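Local coordinates for demethylmenaquinone Methyltransferase (Thermus thermophilus, PDB 1J3L), which belongs to the RraA-like family and forms a three-chain assembly, each chain built on a mixed beta-sheet with short helices, at residues A[39-44]-A[65-70]; A[69-74]-A[94-99]. All coordinates share one frame; numbering follows the deposited sequence.

Contact 1 of 2, residues A[39-44]-A[65-70]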
loop_
_atom_site.group_PDB
_atom_site.type_symbol
_atom_site.label_atom_id
_atom_site.label_comp_id
_atom_site.label_asym_id
_atom_site.label_seq_id
_atom_site.Cartn_x
_atom_site.Cartn_y
_atom_site.Cartn_z
ATOM N N ARG A 39 21.237 -5.766 -11.240
ATOM C CA ARG A 39 20.228 -5.217 -12.127
ATOM C C ARG A 39 19.793 -6.319 -13.072
ATOM O O ARG A 39 20.619 -6.943 -13.734
ATOM C CB ARG A 39 20.780 -4.039 -12.929
ATOM C CG ARG A 39 19.781 -3.482 -13.930
ATOM C CD ARG A 39 20.338 -2.295 -14.694
ATOM N NE ARG A 39 20.629 -1.168 -13.813
ATOM C CZ ARG A 39 21.843 -0.660 -13.624
ATOM N NH1 ARG A 39 22.889 -1.179 -14.259
ATOM N NH2 ARG A 39 22.013 0.365 -12.796
ATOM N N VAL A 40 18.492 -6.572 -13.106
ATOM C CA VAL A 40 17.937 -7.592 -13.976
ATOM C C VAL A 40 16.529 -7.175 -14.338
ATOM O O VAL A 40 16.006 -6.172 -13.841
ATOM C CB VAL A 40 17.854 -8.980 -13.295
ATOM C CG1 VAL A 40 19.228 -9.458 -12.922
ATOM C CG2 VAL A 40 16.943 -8.913 -12.055
ATOM N N PHE A 41 15.914 -7.947 -15.217
ATOM C CA PHE A 41 14.553 -7.665 -15.608
ATOM C C PHE A 41 13.888 -8.996 -15.858
ATOM O O PHE A 41 14.250 -9.713 -16.789
ATOM C CB PHE A 41 14.488 -6.808 -16.874
ATOM C CG PHE A 41 13.096 -6.342 -17.203
ATOM C CD1 PHE A 41 12.533 -5.259 -16.523
ATOM C CD2 PHE A 41 12.320 -7.021 -18.146
ATOM C CE1 PHE A 41 11.219 -4.853 -16.772
ATOM C CE2 PHE A 41 11.004 -6.623 -18.402
ATOM C CZ PHE A 41 10.449 -5.534 -17.712
ATOM N N GLU A 42 12.919 -9.330 -15.018
ATOM C CA GLU A 42 12.197 -10.579 -15.156
ATOM C C GLU A 42 13.050 -11.805 -15.426
ATOM O O GLU A 42 12.631 -12.700 -16.154
ATOM C CB GLU A 42 11.112 -10.414 -16.224
ATOM C CG GLU A 42 10.154 -9.303 -15.868
ATOM C CD GLU A 42 9.145 -9.011 -16.939
ATOM O OE1 GLU A 42 9.194 -9.677 -18.004
ATOM O OE2 GLU A 42 8.301 -8.112 -16.702
ATOM N N ASP A 43 14.234 -11.840 -14.818
ATOM C CA ASP A 43 15.156 -12.969 -14.947
ATOM C C ASP A 43 15.957 -12.967 -13.647
ATOM O O ASP A 43 16.474 -11.922 -13.239
ATOM C CB ASP A 43 16.114 -12.783 -16.127
ATOM C CG ASP A 43 16.975 -14.009 -16.375
ATOM O OD1 ASP A 43 17.535 -14.557 -15.406
ATOM O OD2 ASP A 43 17.105 -14.420 -17.544
ATOM N N ASN A 44 16.063 -14.118 -12.995
ATOM C CA ASN A 44 16.776 -14.182 -11.729
ATOM C C ASN A 44 17.872 -15.219 -11.622
ATOM O O ASN A 44 18.258 -15.567 -10.509
ATOM C CB ASN A 44 15.783 -14.406 -10.586
ATOM C CG ASN A 44 15.311 -15.837 -10.509
ATOM O OD1 ASN A 44 15.284 -16.540 -11.520
ATOM N ND2 ASN A 44 14.926 -16.280 -9.314
ATOM N N GLY A 65 13.778 -3.258 -12.241
ATOM C CA GLY A 65 13.119 -2.330 -13.136
ATOM C C GLY A 65 11.724 -2.047 -12.622
ATOM O O GLY A 65 10.905 -1.456 -13.322
ATOM N N GLY A 66 11.461 -2.486 -11.392
ATOM C CA GLY A 66 10.167 -2.275 -10.768
ATOM C C GLY A 66 9.072 -3.186 -11.284
ATOM O O GLY A 66 7.917 -3.039 -10.888
ATOM N N SER A 67 9.417 -4.131 -12.158
ATOM C CA SER A 67 8.413 -5.039 -12.709
ATOM C C SER A 67 7.729 -5.925 -11.679
ATOM O O SER A 67 8.364 -6.422 -10.758
ATOM C CB SER A 67 9.026 -5.941 -13.768
ATOM O OG SER A 67 8.059 -6.875 -14.219
ATOM N N LEU A 68 6.431 -6.143 -11.864
ATOM C CA LEU A 68 5.650 -6.979 -10.957
ATOM C C LEU A 68 5.134 -8.203 -11.717
ATOM O O LEU A 68 4.340 -8.990 -11.186
ATOM C CB LEU A 68 4.467 -6.177 -10.402
ATOM C CG LEU A 68 4.725 -4.738 -9.924
ATOM C CD1 LEU A 68 3.398 -4.091 -9.588
ATOM C CD2 LEU A 68 5.660 -4.713 -8.706
ATOM N N ARG A 69 5.598 -8.357 -12.956
ATOM C CA ARG A 69 5.192 -9.463 -13.824
ATOM C C ARG A 69 5.708 -10.817 -13.373
ATOM O O ARG A 69 5.020 -11.821 -13.527
ATOM C CB ARG A 69 5.684 -9.242 -15.255
ATOM C CG ARG A 69 4.817 -8.393 -16.175
ATOM C CD ARG A 69 5.553 -8.272 -17.503
ATOM N NE ARG A 69 4.793 -7.664 -18.587
ATOM C CZ ARG A 69 5.295 -7.451 -19.802
ATOM N NH1 ARG A 69 6.551 -7.796 -20.068
ATOM N NH2 ARG A 69 4.549 -6.901 -20.752
ATOM N N THR A 70 6.928 -10.856 -12.853
ATOM C CA THR A 70 7.508 -12.119 -12.407
ATOM C C THR A 70 8.231 -11.945 -11.079
ATOM O O THR A 70 8.605 -10.837 -10.709
ATOM C CB THR A 70 8.503 -12.711 -13.467
ATOM O OG1 THR A 70 9.689 -11.906 -13.540
ATOM C CG2 THR A 70 7.849 -12.753 -14.850
#
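Phe41 and Glu42 run past Gly65 and Thr70 as one loop beside another, with no backbone hydrogen bond between them: the CA atoms of Phe41 and Gly65 are 6.1 Å apart, those of Glu42 and Thr70 5.6 Å. Val40 O approaches Gly65 N only to 4.0 Å, and that N-H is used by Asp63 of the same chain. The side chain of Glu42 makes the main connection. Extended beyond CG, it reaches over the turn at 67-69 and brings Glu42 OE2 to 2.8 Å from Ser67 OG, which donates the hydrogen bond; OE2 is crowded by Arg69 in the model, so its exact place is less sure. Ser67 OG is anti to its own backbone N (chi1 176°) and also accepts from Arg69 N at 3.1 Å, closing an ST turn that fixes the hydroxyl. Both loops leave the ends of neighbouring parallel strands, 31-39 and 58-63, which a beta-alpha-beta crossover through helix 45-51 joins. At the surface, Arg69 runs obliquely past Glu42, the carboxylate and guanidinium planes 46° apart. A long, tentative salt bridge links Arg69 NH1 to Glu42 OE2 at 3.8 Å; Glu42 OE1 lies equally far from NH1, in plane at the guanidinium edge. The Phe41 ring has Glu42 CG over one face, near the rim, while Phe41 CE1 meets Ser67 CB obliquely at 3.9 Å. Thr70 OG1 rests 3.3 Å from Glu42 CA and bonds to Ser118 OG.

Contact 2 of 2, residues A[69-74]-A[94-99]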
loop_
_atom_site.group_PDB
_atom_site.type_symbol
_atom_site.label_atom_id
_atom_site.label_comp_id
_atom_site.label_asym_id
_atom_site.label_seq_id
_atom_site.Cartn_x
_atom_site.Cartn_y
_atom_site.Cartn_z
ATOM N N ARG A 69 5.598 -8.357 -12.956
ATOM C CA ARG A 69 5.192 -9.463 -13.824
ATOM C C ARG A 69 5.708 -10.817 -13.373
ATOM O O ARG A 69 5.020 -11.821 -13.527
ATOM C CB ARG A 69 5.684 -9.242 -15.255
ATOM C CG ARG A 69 4.817 -8.393 -16.175
ATOM C CD ARG A 69 5.553 -8.272 -17.503
ATOM N NE ARG A 69 4.793 -7.664 -18.587
ATOM C CZ ARG A 69 5.295 -7.451 -19.802
ATOM N NH1 ARG A 69 6.551 -7.796 -20.068
ATOM N NH2 ARG A 69 4.549 -6.901 -20.752
ATOM N N THR A 70 6.928 -10.856 -12.853
ATOM C CA THR A 70 7.508 -12.119 -12.407
ATOM C C THR A 70 8.231 -11.945 -11.079
ATOM O O THR A 70 8.605 -10.837 -10.709
ATOM C CB THR A 70 8.503 -12.711 -13.467
ATOM O OG1 THR A 70 9.689 -11.906 -13.540
ATOM C CG2 THR A 70 7.849 -12.753 -14.850
ATOM N N ALA A 71 8.417 -13.048 -10.367
ATOM C CA ALA A 71 9.087 -13.017 -9.076
ATOM C C ALA A 71 10.588 -13.205 -9.242
ATOM O O ALA A 71 11.036 -14.091 -9.974
ATOM C CB ALA A 71 8.522 -14.108 -8.170
ATOM N N LEU A 72 11.360 -12.361 -8.563
ATOM C CA LEU A 72 12.810 -12.450 -8.627
ATOM C C LEU A 72 13.322 -13.304 -7.483
ATOM O O LEU A 72 14.481 -13.725 -7.476
ATOM C CB LEU A 72 13.432 -11.056 -8.567
ATOM C CG LEU A 72 13.033 -10.194 -9.760
ATOM C CD1 LEU A 72 13.695 -8.847 -9.686
ATOM C CD2 LEU A 72 13.432 -10.910 -11.034
ATOM N N LEU A 73 12.456 -13.581 -6.517
ATOM C CA LEU A 73 12.867 -14.397 -5.388
ATOM C C LEU A 73 11.673 -15.146 -4.809
ATOM O O LEU A 73 10.593 -14.582 -4.622
ATOM C CB LEU A 73 13.536 -13.503 -4.340
ATOM C CG LEU A 73 14.495 -14.170 -3.360
ATOM C CD1 LEU A 73 15.493 -13.154 -2.847
ATOM C CD2 LEU A 73 13.712 -14.783 -2.226
ATOM N N GLY A 74 11.870 -16.438 -4.567
ATOM C CA GLY A 74 10.817 -17.259 -4.010
ATOM C C GLY A 74 11.241 -17.848 -2.687
ATOM O O GLY A 74 12.220 -17.403 -2.076
ATOM N N ALA A 94 9.147 -7.660 -7.814
ATOM C CA ALA A 94 8.319 -8.603 -7.079
ATOM C C ALA A 94 8.989 -9.895 -6.633
ATOM O O ALA A 94 10.061 -10.260 -7.122
ATOM C CB ALA A 94 7.063 -8.922 -7.894
ATOM N N VAL A 95 8.323 -10.563 -5.691
ATOM C CA VAL A 95 8.762 -11.832 -5.113
ATOM C C VAL A 95 7.544 -12.773 -5.073
ATOM O O VAL A 95 6.461 -12.378 -5.507
ATOM C CB VAL A 95 9.298 -11.626 -3.656
ATOM C CG1 VAL A 95 10.448 -10.610 -3.648
ATOM C CG2 VAL A 95 8.174 -11.167 -2.733
ATOM N N ARG A 96 7.717 -14.009 -4.595
ATOM C CA ARG A 96 6.589 -14.940 -4.467
ATOM C C ARG A 96 6.767 -15.932 -3.303
ATOM O O ARG A 96 7.832 -15.999 -2.698
ATOM C CB ARG A 96 6.322 -15.681 -5.789
ATOM C CG ARG A 96 7.322 -16.739 -6.195
ATOM C CD ARG A 96 6.897 -17.360 -7.505
ATOM N NE ARG A 96 7.611 -18.605 -7.776
ATOM C CZ ARG A 96 7.164 -19.550 -8.593
ATOM N NH1 ARG A 96 6.001 -19.390 -9.224
ATOM N NH2 ARG A 96 7.868 -20.662 -8.758
ATOM N N ASP A 97 5.720 -16.699 -2.999
ATOM C CA ASP A 97 5.711 -17.660 -1.880
ATOM C C ASP A 97 5.727 -16.875 -0.577
ATOM O O ASP A 97 6.393 -17.251 0.383
ATOM C CB ASP A 97 6.928 -18.597 -1.877
ATOM C CG ASP A 97 7.123 -19.326 -3.193
ATOM O OD1 ASP A 97 6.147 -19.533 -3.946
ATOM O OD2 ASP A 97 8.277 -19.709 -3.461
ATOM N N THR A 98 4.991 -15.779 -0.550
ATOM C CA THR A 98 4.928 -14.945 0.634
ATOM C C THR A 98 4.805 -15.727 1.947
ATOM O O THR A 98 5.465 -15.383 2.924
ATOM C CB THR A 98 3.778 -13.932 0.523
ATOM O OG1 THR A 98 2.603 -14.596 0.065
ATOM C CG2 THR A 98 4.127 -12.847 -0.468
ATOM N N GLU A 99 3.976 -16.768 1.988
ATOM C CA GLU A 99 3.847 -17.534 3.225
ATOM C C GLU A 99 5.206 -18.111 3.641
ATOM O O GLU A 99 5.541 -18.143 4.821
ATOM C CB GLU A 99 2.828 -18.678 3.095
ATOM C CG GLU A 99 2.461 -19.288 4.469
ATOM C CD GLU A 99 1.629 -20.560 4.389
ATOM O OE1 GLU A 99 0.684 -20.622 3.568
ATOM O OE2 GLU A 99 1.916 -21.496 5.170
HETATM O O HOH W 1 9.937 -8.337 -10.893
#
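Leu72 and Leu73 hold on to Ala94 and Arg96 through two backbone hydrogen bonds, and between them the CA atoms of Ala71 and Val95 come within 4.1 Å. Leu72 N donates to Ala94 O at 2.9 Å (174°), and Arg96 N to Leu73 O at 2.9 Å (153°). At the Ala94 end a water continues the join, donating to Thr70 O at 2.8 Å and accepting from Ala94 N at 3.3 Å. The Ala71 methyl sits against the Arg96 chain, Ala71 CB 3.5 Å from Arg96 CG. That chain starts with CG between the backbone N and carbonyl carbon (chi1 72°), which lays its CB, CG and CD along the alanine methyl before it extends outward. The segments join the loop that leads from strand 58-63 into helix 75-83 to short strand 94-95 and the start of helix 98-101, which follow strand 88-92, in the alternating strand-helix part of the fold and at a subunit boundary. Arg96 NH1 bonds to Pro115 O of the same chain, while NH2 forms a salt bridge with Asp10 of the second subunit. Asp97 OD2 lies 3.6 Å from Gly74 CA and accepts from Gly75 N, at the start of helix 75-83. On the buried side, Leu73 CB touches Val95 CG1 at 4.3 Å, and both side chains pack on Leu101.

How the contacts relate
From the N terminus, strand 31-39 leads into the first segment of contact 1, and the chain then passes through helix 45-51 and strand 58-63 before segment 65-70 closes that loop. Contact 2 starts where contact 1 ends, sharing Arg69 and Thr70, and closes the next loop after helix 75-83 and strand 88-92. The two loops therefore follow one another, neither nested nor crossed, and loop 65-74 serves both. Together they tie together the segments that follow three adjacent parallel strands, 31-39, 58-63 and 88-92. Asn44 ND2 makes a probable hydrogen bond to Leu72 O between the contacts, and Ser118 borders both.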